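Local coordinates for fumarate reductase iron-sulfur subunit (Mycolicibacterium smegmatis, PDB 7D6V), which probably carries electrons from succinate oxidation through its three iron-sulfur clusters towards quinone, as the iron-sulfur subunit of a mycobacterial succinate dehydrogenase, at residues R113-F118 with A178-H183; E141-I146 with H174-E179; F149-V154 with A169-H174. All blocks are in the same frame, centred on the assembly; numbering follows the deposited sequence.

Interaction 1 (R113-F118 with A178-H183); sequences RQIPSF and AELDMH
One face of the H183 imidazole is met by CE2 of F118, which stands 3.5 Å above the plane, offset toward the rim, with CE1 the imidazole atom it meets most closely. From the phenyl ring, H183 approaches obliquely: the planes make 39° and the centroids are 4.6 Å apart, an oblique aromatic pair. The two side chains cross at about a right angle. In F118, CG lies anti to the backbone N (chi1 166°), which sets it beside the carbonyl carbon; the end of the ring then comes nearer to H183. The imidazole also has a polar anchor, since its ND1 is hydrogen-bonded to the backbone N of L185.

Next to this pair L180 points at the loop with its isobutyl branches divided between two neighbours. CD2 packs on F118, 3.9 Å from its CB, while CD1 is 4.2 Å from CG2 of I115 and also faces the carbonyl of P116. That carbonyl O is hydrogen-bonded to NE of R190, and S117 O is held by NH2 of the same arginine. The contact lays the loop between helices 107-112 and 133-142 against the C-terminal end of helix 171-181, which belongs to the 4Fe-4S dicluster domain, at a place where three chains of the complex meet. Q153 of succinate dehydrogenase subunit A forms hydrogen bonds with I115 O and S117 OG on the loop. At the helix end, D181 O and H183 O both accept from NZ of K218 of the membrane anchor subunit.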
loop_
_atom_site.group_PDB
_atom_site.type_symbol
_atom_site.label_atom_id
_atom_site.label_comp_id
_atom_site.label_asym_id
_atom_site.label_seq_id
_atom_site.Cartn_x
_atom_site.Cartn_y
_atom_site.Cartn_z
ATOM N N ARG B 113 3.443 2.699 -18.314
ATOM C CA ARG B 113 2.926 3.620 -19.316
ATOM C C ARG B 113 2.761 2.977 -20.687
ATOM O O ARG B 113 2.588 3.689 -21.680
ATOM C CB ARG B 113 3.807 4.865 -19.412
ATOM C CG ARG B 113 5.278 4.614 -19.594
ATOM C CD ARG B 113 6.056 5.830 -19.135
ATOM N NE ARG B 113 7.242 6.070 -19.947
ATOM C CZ ARG B 113 8.032 7.128 -19.812
ATOM N NH1 ARG B 113 7.756 8.047 -18.899
ATOM N NH2 ARG B 113 9.092 7.272 -20.594
ATOM N N GLN B 114 2.812 1.650 -20.765
ATOM C CA GLN B 114 2.434 0.947 -21.982
ATOM C C GLN B 114 1.007 0.425 -21.940
ATOM O O GLN B 114 0.410 0.214 -22.999
ATOM C CB GLN B 114 3.391 -0.221 -22.248
ATOM C CG GLN B 114 4.806 0.206 -22.581
ATOM C CD GLN B 114 5.785 -0.948 -22.544
ATOM O OE1 GLN B 114 5.406 -2.093 -22.310
ATOM N NE2 GLN B 114 7.056 -0.651 -22.778
ATOM N N ILE B 115 0.453 0.225 -20.754
ATOM C CA ILE B 115 -0.918 -0.271 -20.619
ATOM C C ILE B 115 -1.887 0.883 -20.859
ATOM O O ILE B 115 -1.707 1.960 -20.271
ATOM C CB ILE B 115 -1.130 -0.885 -19.241
ATOM C CG1 ILE B 115 -0.183 -2.064 -19.034
ATOM C CG2 ILE B 115 -2.573 -1.333 -19.067
ATOM C CD1 ILE B 115 -0.356 -2.729 -17.706
ATOM N N PRO B 116 -2.899 0.707 -21.708
ATOM C CA PRO B 116 -3.905 1.761 -21.881
ATOM C C PRO B 116 -4.601 2.071 -20.566
ATOM O O PRO B 116 -4.893 1.180 -19.769
ATOM C CB PRO B 116 -4.875 1.161 -22.905
ATOM C CG PRO B 116 -4.084 0.130 -23.611
ATOM C CD PRO B 116 -3.145 -0.437 -22.597
ATOM N N SER B 117 -4.870 3.351 -20.349
ATOM C CA SER B 117 -5.397 3.813 -19.079
ATOM C C SER B 117 -6.918 3.696 -19.055
ATOM O O SER B 117 -7.550 3.245 -20.011
ATOM C CB SER B 117 -4.947 5.245 -18.814
ATOM O OG SER B 117 -3.550 5.297 -18.592
ATOM N N PHE B 118 -7.508 4.102 -17.934
ATOM C CA PHE B 118 -8.955 4.068 -17.789
ATOM C C PHE B 118 -9.612 4.991 -18.805
ATOM O O PHE B 118 -9.237 6.159 -18.937
ATOM C CB PHE B 118 -9.343 4.473 -16.368
ATOM C CG PHE B 118 -10.802 4.781 -16.199
ATOM C CD1 PHE B 118 -11.227 6.080 -15.997
ATOM C CD2 PHE B 118 -11.744 3.772 -16.236
ATOM C CE1 PHE B 118 -12.562 6.366 -15.841
ATOM C CE2 PHE B 118 -13.080 4.055 -16.082
ATOM C CZ PHE B 118 -13.489 5.351 -15.882
ATOM N N ALA B 178 -6.284 -6.686 -15.628
ATOM C CA ALA B 178 -7.515 -7.295 -15.127
ATOM C C ALA B 178 -8.374 -6.281 -14.381
ATOM O O ALA B 178 -9.606 -6.289 -14.498
ATOM C CB ALA B 178 -7.183 -8.479 -14.222
ATOM N N GLU B 179 -7.740 -5.408 -13.599
ATOM C CA GLU B 179 -8.466 -4.377 -12.864
ATOM C C GLU B 179 -9.174 -3.420 -13.813
ATOM O O GLU B 179 -10.313 -3.012 -13.559
ATOM C CB GLU B 179 -7.497 -3.633 -11.944
ATOM C CG GLU B 179 -8.132 -2.680 -10.944
ATOM C CD GLU B 179 -8.428 -1.317 -11.532
ATOM O OE1 GLU B 179 -7.707 -0.905 -12.463
ATOM O OE2 GLU B 179 -9.384 -0.660 -11.072
ATOM N N LEU B 180 -8.514 -3.046 -14.908
ATOM C CA LEU B 180 -9.156 -2.167 -15.881
ATOM C C LEU B 180 -10.217 -2.900 -16.692
ATOM O O LEU B 180 -11.210 -2.292 -17.104
ATOM C CB LEU B 180 -8.106 -1.553 -16.804
ATOM C CG LEU B 180 -7.280 -0.428 -16.185
ATOM C CD1 LEU B 180 -6.089 -0.098 -17.056
ATOM C CD2 LEU B 180 -8.142 0.796 -15.969
ATOM N N ASP B 181 -10.026 -4.198 -16.928
ATOM C CA ASP B 181 -11.004 -4.984 -17.672
ATOM C C ASP B 181 -12.277 -5.215 -16.870
ATOM O O ASP B 181 -13.367 -5.274 -17.447
ATOM C CB ASP B 181 -10.381 -6.319 -18.082
ATOM C CG ASP B 181 -11.085 -6.956 -19.257
ATOM O OD1 ASP B 181 -11.052 -6.377 -20.360
ATOM O OD2 ASP B 181 -11.663 -8.048 -19.085
ATOM N N MET B 182 -12.164 -5.349 -15.553
ATOM C CA MET B 182 -13.327 -5.571 -14.705
ATOM C C MET B 182 -13.956 -4.278 -14.206
ATOM O O MET B 182 -14.931 -4.334 -13.453
ATOM C CB MET B 182 -12.950 -6.461 -13.518
ATOM C CG MET B 182 -12.780 -7.924 -13.880
ATOM S SD MET B 182 -11.791 -8.832 -12.682
ATOM C CE MET B 182 -11.215 -10.189 -13.690
ATOM N N HIS B 183 -13.427 -3.127 -14.600
ATOM C CA HIS B 183 -14.054 -1.858 -14.253
ATOM C C HIS B 183 -15.402 -1.750 -14.956
ATOM O O HIS B 183 -15.468 -1.888 -16.182
ATOM C CB HIS B 183 -13.152 -0.694 -14.651
ATOM C CG HIS B 183 -13.526 0.611 -14.019
ATOM N ND1 HIS B 183 -14.723 1.244 -14.268
ATOM C CD2 HIS B 183 -12.857 1.403 -13.149
ATOM C CE1 HIS B 183 -14.777 2.368 -13.578
ATOM N NE2 HIS B 183 -13.656 2.488 -12.892
#

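Interaction 2 (E141-I146 with H174-E179); sequences EFRKCI and HMRIAE. With SF4 (iron/sulfur cluster), chain F.
F142 meets M175 with CG of F142 anti to its own carbonyl carbon (chi1 -50°) and CG of M175 anti to the backbone N. The ring and the thioether chain then cross obliquely, CG of M175 lying 3.8 Å from CD1 of F142. A bend at chi3 of M175 (67°) turns CE back to C145, where it comes 3.6 Å from CB. The sulfur is 5.1 Å from the centroid of the F142 ring and well off its normal, an oblique Met-aromatic contact. On another part of the ring, CD2 of F142 has CB of E179 at 3.7 Å, and the E179 backbone CA lies at the ring edge, near its plane.

C145 ends the type I turn that starts at F142, and its SG binds the iron atom FE3 of the cubane cluster at 2.4 Å. It opens the CxxCxxC run of C145, C148 and C151 found in ferredoxin-type clusters, with C213 supplying a distant cysteine to the same pocket. M175, on helix 171-181, packs against CB of a cluster-binding cysteine.

Away from the cluster, R143 lays its CD 3.3 Å from OE2 of E179, but that oxygen stands well out of the guanidinium plane and no N-H is aimed at it. Between NE of R143 and OE2 of E179, 4.2 Å apart, there is attraction of charges only. The carboxylate instead forms a salt bridge with R176 through OE1 and NH1 (3.0 Å). R143 turns its own polar end to subunit A, making a salt bridge from NH2 with E139 and a hydrogen bond from NH1 to Q146 of that chain, which may temper its nearness to the like-charged R176.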
loop_
_atom_site.group_PDB
_atom_site.type_symbol
_atom_site.label_atom_id
_atom_site.label_comp_id
_atom_site.label_asym_id
_atom_site.label_seq_id
_atom_site.Cartn_x
_atom_site.Cartn_y
_atom_site.Cartn_z
ATOM N N GLU B 141 -10.416 -5.028 -5.131
ATOM C CA GLU B 141 -9.405 -5.925 -4.575
ATOM C C GLU B 141 -8.031 -5.641 -5.167
ATOM O O GLU B 141 -7.027 -5.610 -4.447
ATOM C CB GLU B 141 -9.784 -7.383 -4.808
ATOM C CG GLU B 141 -8.943 -8.335 -3.976
ATOM C CD GLU B 141 -8.681 -9.652 -4.671
ATOM O OE1 GLU B 141 -7.801 -10.404 -4.206
ATOM O OE2 GLU B 141 -9.360 -9.938 -5.678
ATOM N N PHE B 142 -7.962 -5.436 -6.484
ATOM C CA PHE B 142 -6.680 -5.163 -7.121
ATOM C C PHE B 142 -6.180 -3.756 -6.836
ATOM O O PHE B 142 -4.976 -3.505 -6.955
ATOM C CB PHE B 142 -6.775 -5.375 -8.631
ATOM C CG PHE B 142 -7.388 -6.684 -9.022
ATOM C CD1 PHE B 142 -7.068 -7.846 -8.344
ATOM C CD2 PHE B 142 -8.281 -6.755 -10.073
ATOM C CE1 PHE B 142 -7.631 -9.048 -8.706
ATOM C CE2 PHE B 142 -8.846 -7.954 -10.439
ATOM C CZ PHE B 142 -8.523 -9.101 -9.755
ATOM N N ARG B 143 -7.069 -2.832 -6.477
ATOM C CA ARG B 143 -6.605 -1.493 -6.128
ATOM C C ARG B 143 -5.924 -1.434 -4.766
ATOM O O ARG B 143 -5.476 -0.354 -4.371
ATOM C CB ARG B 143 -7.760 -0.493 -6.161
ATOM C CG ARG B 143 -8.495 -0.413 -7.479
ATOM C CD ARG B 143 -7.789 0.491 -8.455
ATOM N NE ARG B 143 -7.956 1.899 -8.121
ATOM C CZ ARG B 143 -7.320 2.887 -8.739
ATOM N NH1 ARG B 143 -6.483 2.618 -9.726
ATOM N NH2 ARG B 143 -7.522 4.142 -8.371
ATOM N N LYS B 144 -5.835 -2.551 -4.044
ATOM C CA LYS B 144 -5.113 -2.603 -2.780
ATOM C C LYS B 144 -3.604 -2.629 -2.963
ATOM O O LYS B 144 -2.877 -2.555 -1.969
ATOM C CB LYS B 144 -5.530 -3.838 -1.979
ATOM C CG LYS B 144 -6.843 -3.708 -1.238
ATOM C CD LYS B 144 -7.414 -5.074 -0.917
ATOM C CE LYS B 144 -6.415 -5.914 -0.147
ATOM N NZ LYS B 144 -6.529 -7.361 -0.476
ATOM N N CYS B 145 -3.143 -2.792 -4.194
ATOM C CA CYS B 145 -1.717 -2.959 -4.473
ATOM C C CYS B 145 -0.697 -1.844 -4.211
ATOM O O CYS B 145 -0.588 -0.902 -4.996
ATOM C CB CYS B 145 -1.535 -3.465 -5.910
ATOM S SG CYS B 145 0.064 -3.056 -6.649
ATOM N N ILE B 146 0.049 -1.957 -3.112
ATOM C CA ILE B 146 1.141 -1.023 -2.874
ATOM C C ILE B 146 2.284 -1.449 -3.784
ATOM O O ILE B 146 2.718 -2.604 -3.757
ATOM C CB ILE B 146 1.557 -0.998 -1.392
ATOM C CG1 ILE B 146 2.127 -2.340 -0.932
ATOM C CG2 ILE B 146 0.370 -0.644 -0.520
ATOM C CD1 ILE B 146 2.979 -2.253 0.300
ATOM N N HIS B 174 -0.260 -7.310 -15.367
ATOM C CA HIS B 174 -1.387 -8.124 -15.805
ATOM C C HIS B 174 -2.543 -8.033 -14.818
ATOM O O HIS B 174 -3.711 -8.047 -15.227
ATOM C CB HIS B 174 -0.938 -9.567 -16.011
ATOM C CG HIS B 174 -0.124 -9.765 -17.250
ATOM N ND1 HIS B 174 -0.661 -9.666 -18.515
ATOM C CD2 HIS B 174 1.192 -10.029 -17.420
ATOM C CE1 HIS B 174 0.287 -9.873 -19.410
ATOM N NE2 HIS B 174 1.421 -10.096 -18.771
ATOM N N MET B 175 -2.243 -7.901 -13.525
ATOM C CA MET B 175 -3.286 -7.603 -12.550
ATOM C C MET B 175 -3.915 -6.243 -12.820
ATOM O O MET B 175 -5.123 -6.064 -12.646
ATOM C CB MET B 175 -2.710 -7.660 -11.136
ATOM C CG MET B 175 -3.734 -7.469 -10.037
ATOM S SD MET B 175 -2.986 -7.260 -8.417
ATOM C CE MET B 175 -2.164 -5.689 -8.630
ATOM N N ARG B 176 -3.106 -5.265 -13.226
ATOM C CA ARG B 176 -3.636 -3.954 -13.592
ATOM C C ARG B 176 -4.546 -4.045 -14.813
ATOM O O ARG B 176 -5.591 -3.383 -14.874
ATOM C CB ARG B 176 -2.481 -2.986 -13.841
ATOM C CG ARG B 176 -2.875 -1.696 -14.521
ATOM C CD ARG B 176 -3.098 -0.589 -13.514
ATOM N NE ARG B 176 -3.316 0.695 -14.170
ATOM C CZ ARG B 176 -4.447 1.385 -14.102
ATOM N NH1 ARG B 176 -5.469 0.919 -13.403
ATOM N NH2 ARG B 176 -4.552 2.544 -14.732
ATOM N N ILE B 177 -4.160 -4.856 -15.800
ATOM C CA ILE B 177 -5.012 -5.084 -16.963
ATOM C C ILE B 177 -6.334 -5.714 -16.542
ATOM O O ILE B 177 -7.400 -5.337 -17.034
ATOM C CB ILE B 177 -4.280 -5.949 -18.006
ATOM C CG1 ILE B 177 -3.121 -5.171 -18.627
ATOM C CG2 ILE B 177 -5.235 -6.411 -19.090
ATOM C CD1 ILE B 177 -2.249 -6.004 -19.531
ATOM N N ALA B 178 -6.284 -6.686 -15.628
ATOM C CA ALA B 178 -7.515 -7.295 -15.127
ATOM C C ALA B 178 -8.374 -6.281 -14.381
ATOM O O ALA B 178 -9.606 -6.289 -14.498
ATOM C CB ALA B 178 -7.183 -8.479 -14.222
ATOM N N GLU B 179 -7.740 -5.408 -13.599
ATOM C CA GLU B 179 -8.466 -4.377 -12.864
ATOM C C GLU B 179 -9.174 -3.420 -13.813
ATOM O O GLU B 179 -10.313 -3.012 -13.559
ATOM C CB GLU B 179 -7.497 -3.633 -11.944
ATOM C CG GLU B 179 -8.132 -2.680 -10.944
ATOM C CD GLU B 179 -8.428 -1.317 -11.532
ATOM O OE1 GLU B 179 -7.707 -0.905 -12.463
ATOM O OE2 GLU B 179 -9.384 -0.660 -11.072
HETATM FE FE1 SF4 F . 2.908 -7.295 -6.504
HETATM FE FE2 SF4 F . 1.066 -7.459 -4.117
HETATM FE FE3 SF4 F . 1.274 -4.890 -5.691
HETATM FE FE4 SF4 F . 3.583 -5.798 -3.970
HETATM S S1 SF4 F . 1.508 -5.425 -3.637
HETATM S S2 SF4 F . 3.350 -5.263 -6.024
HETATM S S3 SF4 F . 3.141 -7.831 -4.450
HETATM S S4 SF4 F . 0.832 -6.923 -6.171
#

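Interaction 3 (F149-V154 with A169-H174); sequences FLCQNV and AGPRFH. With SF4 (iron/sulfur cluster), chain F; F3S (Fe3-s4 cluster), chain G.
Q152 uses both ends of its side-chain amide on the opposite segment. OE1 accepts the backbone N-H of R172 over 2.8 Å, with an N-H...O angle of 152° and the donor tilted 23° from the carbonyl plane. NE2 donates to the carbonyl O of A169 at 3.2 Å; this bond is nearly straight (170°), lies in the amide plane of Q152 and lands on a lone pair of the A169 oxygen. NE2 has a further acceptor in OD1 of N108, so three partners together fix which way the buried amide is turned. OE1 also lies beside the nitrogen of P171, which has no hydrogen to share. The bend at chi2 turns CD, and the amide it bears, toward the start of helix 171-181, where G170 holds the N-cap position with backbone angles that would jam a CB against the carbonyl O of A169.

This pairing joins two helix beginnings of the dicluster ferredoxin domain, and it does so between two clusters. C151 closes the CxxCxxC run, its SG 2.4 Å from the iron atom FE1 of the cubane. The same SG packs 3.7 Å from CB of R172. P171 reaches both ways: its CG touches CB of C151 at 3.6 Å, and its CB lies 3.4 Å from sulfide S3 of the three-iron cluster.

Outward from this centre, the side chain of Q152 crosses that of F173 at about a right angle, NE2 standing 3.8 Å from CD2 at the ring edge, near its plane. CD of R172 covers the centre of one face of that phenyl ring. CD of R172 also lies 4.5 Å from CE1 of F149, at the edge of that ring. NE of R172 forms a salt bridge with OE2 of E147.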
loop_
_atom_site.group_PDB
_atom_site.type_symbol
_atom_site.label_atom_id
_atom_site.label_comp_id
_atom_site.label_asym_id
_atom_site.label_seq_id
_atom_site.Cartn_x
_atom_site.Cartn_y
_atom_site.Cartn_z
ATOM N N PHE B 149 6.473 -4.337 -5.882
ATOM C CA PHE B 149 7.115 -5.071 -6.969
ATOM C C PHE B 149 7.794 -6.347 -6.491
ATOM O O PHE B 149 8.694 -6.862 -7.159
ATOM C CB PHE B 149 8.110 -4.181 -7.719
ATOM C CG PHE B 149 7.522 -2.880 -8.180
ATOM C CD1 PHE B 149 6.328 -2.855 -8.878
ATOM C CD2 PHE B 149 8.151 -1.682 -7.900
ATOM C CE1 PHE B 149 5.782 -1.664 -9.299
ATOM C CE2 PHE B 149 7.610 -0.489 -8.319
ATOM C CZ PHE B 149 6.423 -0.479 -9.020
ATOM N N LEU B 150 7.370 -6.881 -5.345
ATOM C CA LEU B 150 7.890 -8.167 -4.897
ATOM C C LEU B 150 7.419 -9.290 -5.811
ATOM O O LEU B 150 8.159 -10.249 -6.063
ATOM C CB LEU B 150 7.468 -8.431 -3.453
ATOM C CG LEU B 150 8.174 -7.615 -2.370
ATOM C CD1 LEU B 150 7.512 -7.827 -1.023
ATOM C CD2 LEU B 150 9.646 -7.957 -2.303
ATOM N N CYS B 151 6.214 -9.133 -6.351
ATOM C CA CYS B 151 5.664 -10.104 -7.284
ATOM C C CYS B 151 6.541 -10.095 -8.531
ATOM O O CYS B 151 6.931 -11.148 -9.034
ATOM C CB CYS B 151 4.222 -9.749 -7.645
ATOM S SG CYS B 151 4.031 -8.166 -8.495
ATOM N N GLN B 152 6.847 -8.897 -9.027
ATOM C CA GLN B 152 7.705 -8.756 -10.196
ATOM C C GLN B 152 9.083 -9.342 -9.932
ATOM O O GLN B 152 9.695 -9.941 -10.821
ATOM C CB GLN B 152 7.821 -7.284 -10.582
ATOM C CG GLN B 152 6.497 -6.568 -10.715
ATOM C CD GLN B 152 5.901 -6.704 -12.096
ATOM O OE1 GLN B 152 4.852 -7.312 -12.271
ATOM N NE2 GLN B 152 6.567 -6.133 -13.086
ATOM N N ASN B 153 9.593 -9.160 -8.713
ATOM C CA ASN B 153 10.898 -9.702 -8.360
ATOM C C ASN B 153 10.901 -11.226 -8.369
ATOM O O ASN B 153 11.853 -11.847 -8.851
ATOM C CB ASN B 153 11.320 -9.179 -6.989
ATOM C CG ASN B 153 12.664 -9.706 -6.555
ATOM O OD1 ASN B 153 13.688 -9.388 -7.152
ATOM N ND2 ASN B 153 12.670 -10.516 -5.509
ATOM N N VAL B 154 9.850 -11.849 -7.840
ATOM C CA VAL B 154 9.925 -13.285 -7.593
ATOM C C VAL B 154 9.550 -14.097 -8.831
ATOM O O VAL B 154 9.934 -15.265 -8.944
ATOM C CB VAL B 154 9.043 -13.659 -6.389
ATOM C CG1 VAL B 154 7.589 -13.539 -6.750
ATOM C CG2 VAL B 154 9.370 -15.057 -5.881
ATOM N N ALA B 169 5.024 -8.427 -19.055
ATOM C CA ALA B 169 4.797 -7.251 -18.226
ATOM C C ALA B 169 4.956 -7.553 -16.743
ATOM O O ALA B 169 5.326 -6.662 -15.971
ATOM C CB ALA B 169 3.407 -6.677 -18.494
ATOM N N GLY B 170 4.687 -8.785 -16.327
ATOM C CA GLY B 170 4.792 -9.155 -14.940
ATOM C C GLY B 170 3.443 -9.281 -14.267
ATOM O O GLY B 170 2.419 -8.826 -14.781
ATOM N N PRO B 171 3.421 -9.919 -13.095
ATOM C CA PRO B 171 2.145 -10.096 -12.379
ATOM C C PRO B 171 1.425 -8.800 -12.055
ATOM O O PRO B 171 0.197 -8.738 -12.181
ATOM C CB PRO B 171 2.565 -10.831 -11.097
ATOM C CG PRO B 171 4.065 -10.822 -11.081
ATOM C CD PRO B 171 4.516 -10.681 -12.480
ATOM N N ARG B 172 2.153 -7.757 -11.647
ATOM C CA ARG B 172 1.500 -6.525 -11.216
ATOM C C ARG B 172 0.720 -5.887 -12.356
ATOM O O ARG B 172 -0.415 -5.436 -12.169
ATOM C CB ARG B 172 2.537 -5.548 -10.658
ATOM C CG ARG B 172 1.955 -4.341 -9.938
ATOM C CD ARG B 172 1.878 -3.128 -10.854
ATOM N NE ARG B 172 1.135 -2.021 -10.263
ATOM C CZ ARG B 172 -0.190 -1.959 -10.184
ATOM N NH1 ARG B 172 -0.771 -0.908 -9.627
ATOM N NH2 ARG B 172 -0.935 -2.945 -10.656
ATOM N N PHE B 173 1.288 -5.874 -13.552
ATOM C CA PHE B 173 0.657 -5.152 -14.645
ATOM C C PHE B 173 -0.375 -5.984 -15.389
ATOM O O PHE B 173 -1.324 -5.424 -15.942
ATOM C CB PHE B 173 1.738 -4.616 -15.574
ATOM C CG PHE B 173 2.591 -3.588 -14.913
ATOM C CD1 PHE B 173 2.096 -2.323 -14.671
ATOM C CD2 PHE B 173 3.857 -3.907 -14.461
ATOM C CE1 PHE B 173 2.860 -1.383 -14.033
ATOM C CE2 PHE B 173 4.624 -2.966 -13.821
ATOM C CZ PHE B 173 4.124 -1.704 -13.607
ATOM N N HIS B 174 -0.260 -7.310 -15.367
ATOM C CA HIS B 174 -1.387 -8.124 -15.805
ATOM C C HIS B 174 -2.543 -8.033 -14.818
ATOM O O HIS B 174 -3.711 -8.047 -15.227
ATOM C CB HIS B 174 -0.938 -9.567 -16.011
ATOM C CG HIS B 174 -0.124 -9.765 -17.250
ATOM N ND1 HIS B 174 -0.661 -9.666 -18.515
ATOM C CD2 HIS B 174 1.192 -10.029 -17.420
ATOM C CE1 HIS B 174 0.287 -9.873 -19.410
ATOM N NE2 HIS B 174 1.421 -10.096 -18.771
HETATM FE FE1 SF4 F . 2.908 -7.295 -6.504
HETATM FE FE2 SF4 F . 1.066 -7.459 -4.117
HETATM FE FE3 SF4 F . 1.274 -4.890 -5.691
HETATM FE FE4 SF4 F . 3.583 -5.798 -3.970
HETATM S S1 SF4 F . 1.508 -5.425 -3.637
HETATM S S2 SF4 F . 3.350 -5.263 -6.024
HETATM S S3 SF4 F . 3.141 -7.831 -4.450
HETATM S S4 SF4 F . 0.832 -6.923 -6.171
HETATM FE FE1 F3S G . 4.524 -14.934 -11.752
HETATM FE FE3 F3S G . 2.231 -15.668 -10.561
HETATM FE FE4 F3S G . 2.484 -16.135 -13.196
HETATM S S1 F3S G . 4.306 -16.129 -9.895
HETATM S S2 F3S G . 4.703 -16.501 -13.433
HETATM S S3 F3S G . 2.449 -14.054 -12.189
HETATM S S4 F3S G . 1.355 -17.418 -11.722
#

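Helix 171-181 supplies one side of all three contacts: its start in interaction 3, its middle in interaction 2, its end in interaction 1. Centres lie about 9 Å apart for interactions 1 and 2, about 11 Å for interactions 2 and 3, about 15 Å for interactions 1 and 3. CD1 of I115 packs 3.8 Å from CG1 of I177, and M182 SD lies 3.8 Å from F142 CE2, joining 1 to 2. Interactions 2 and 3 each give the cubane cluster a cysteine, and R172 CZ sits 3.7 Å from C145 SG between them. Farther off, the I115 side chain of interaction 1 is about 12 Å from that cluster and about 13 Å from the three-iron one.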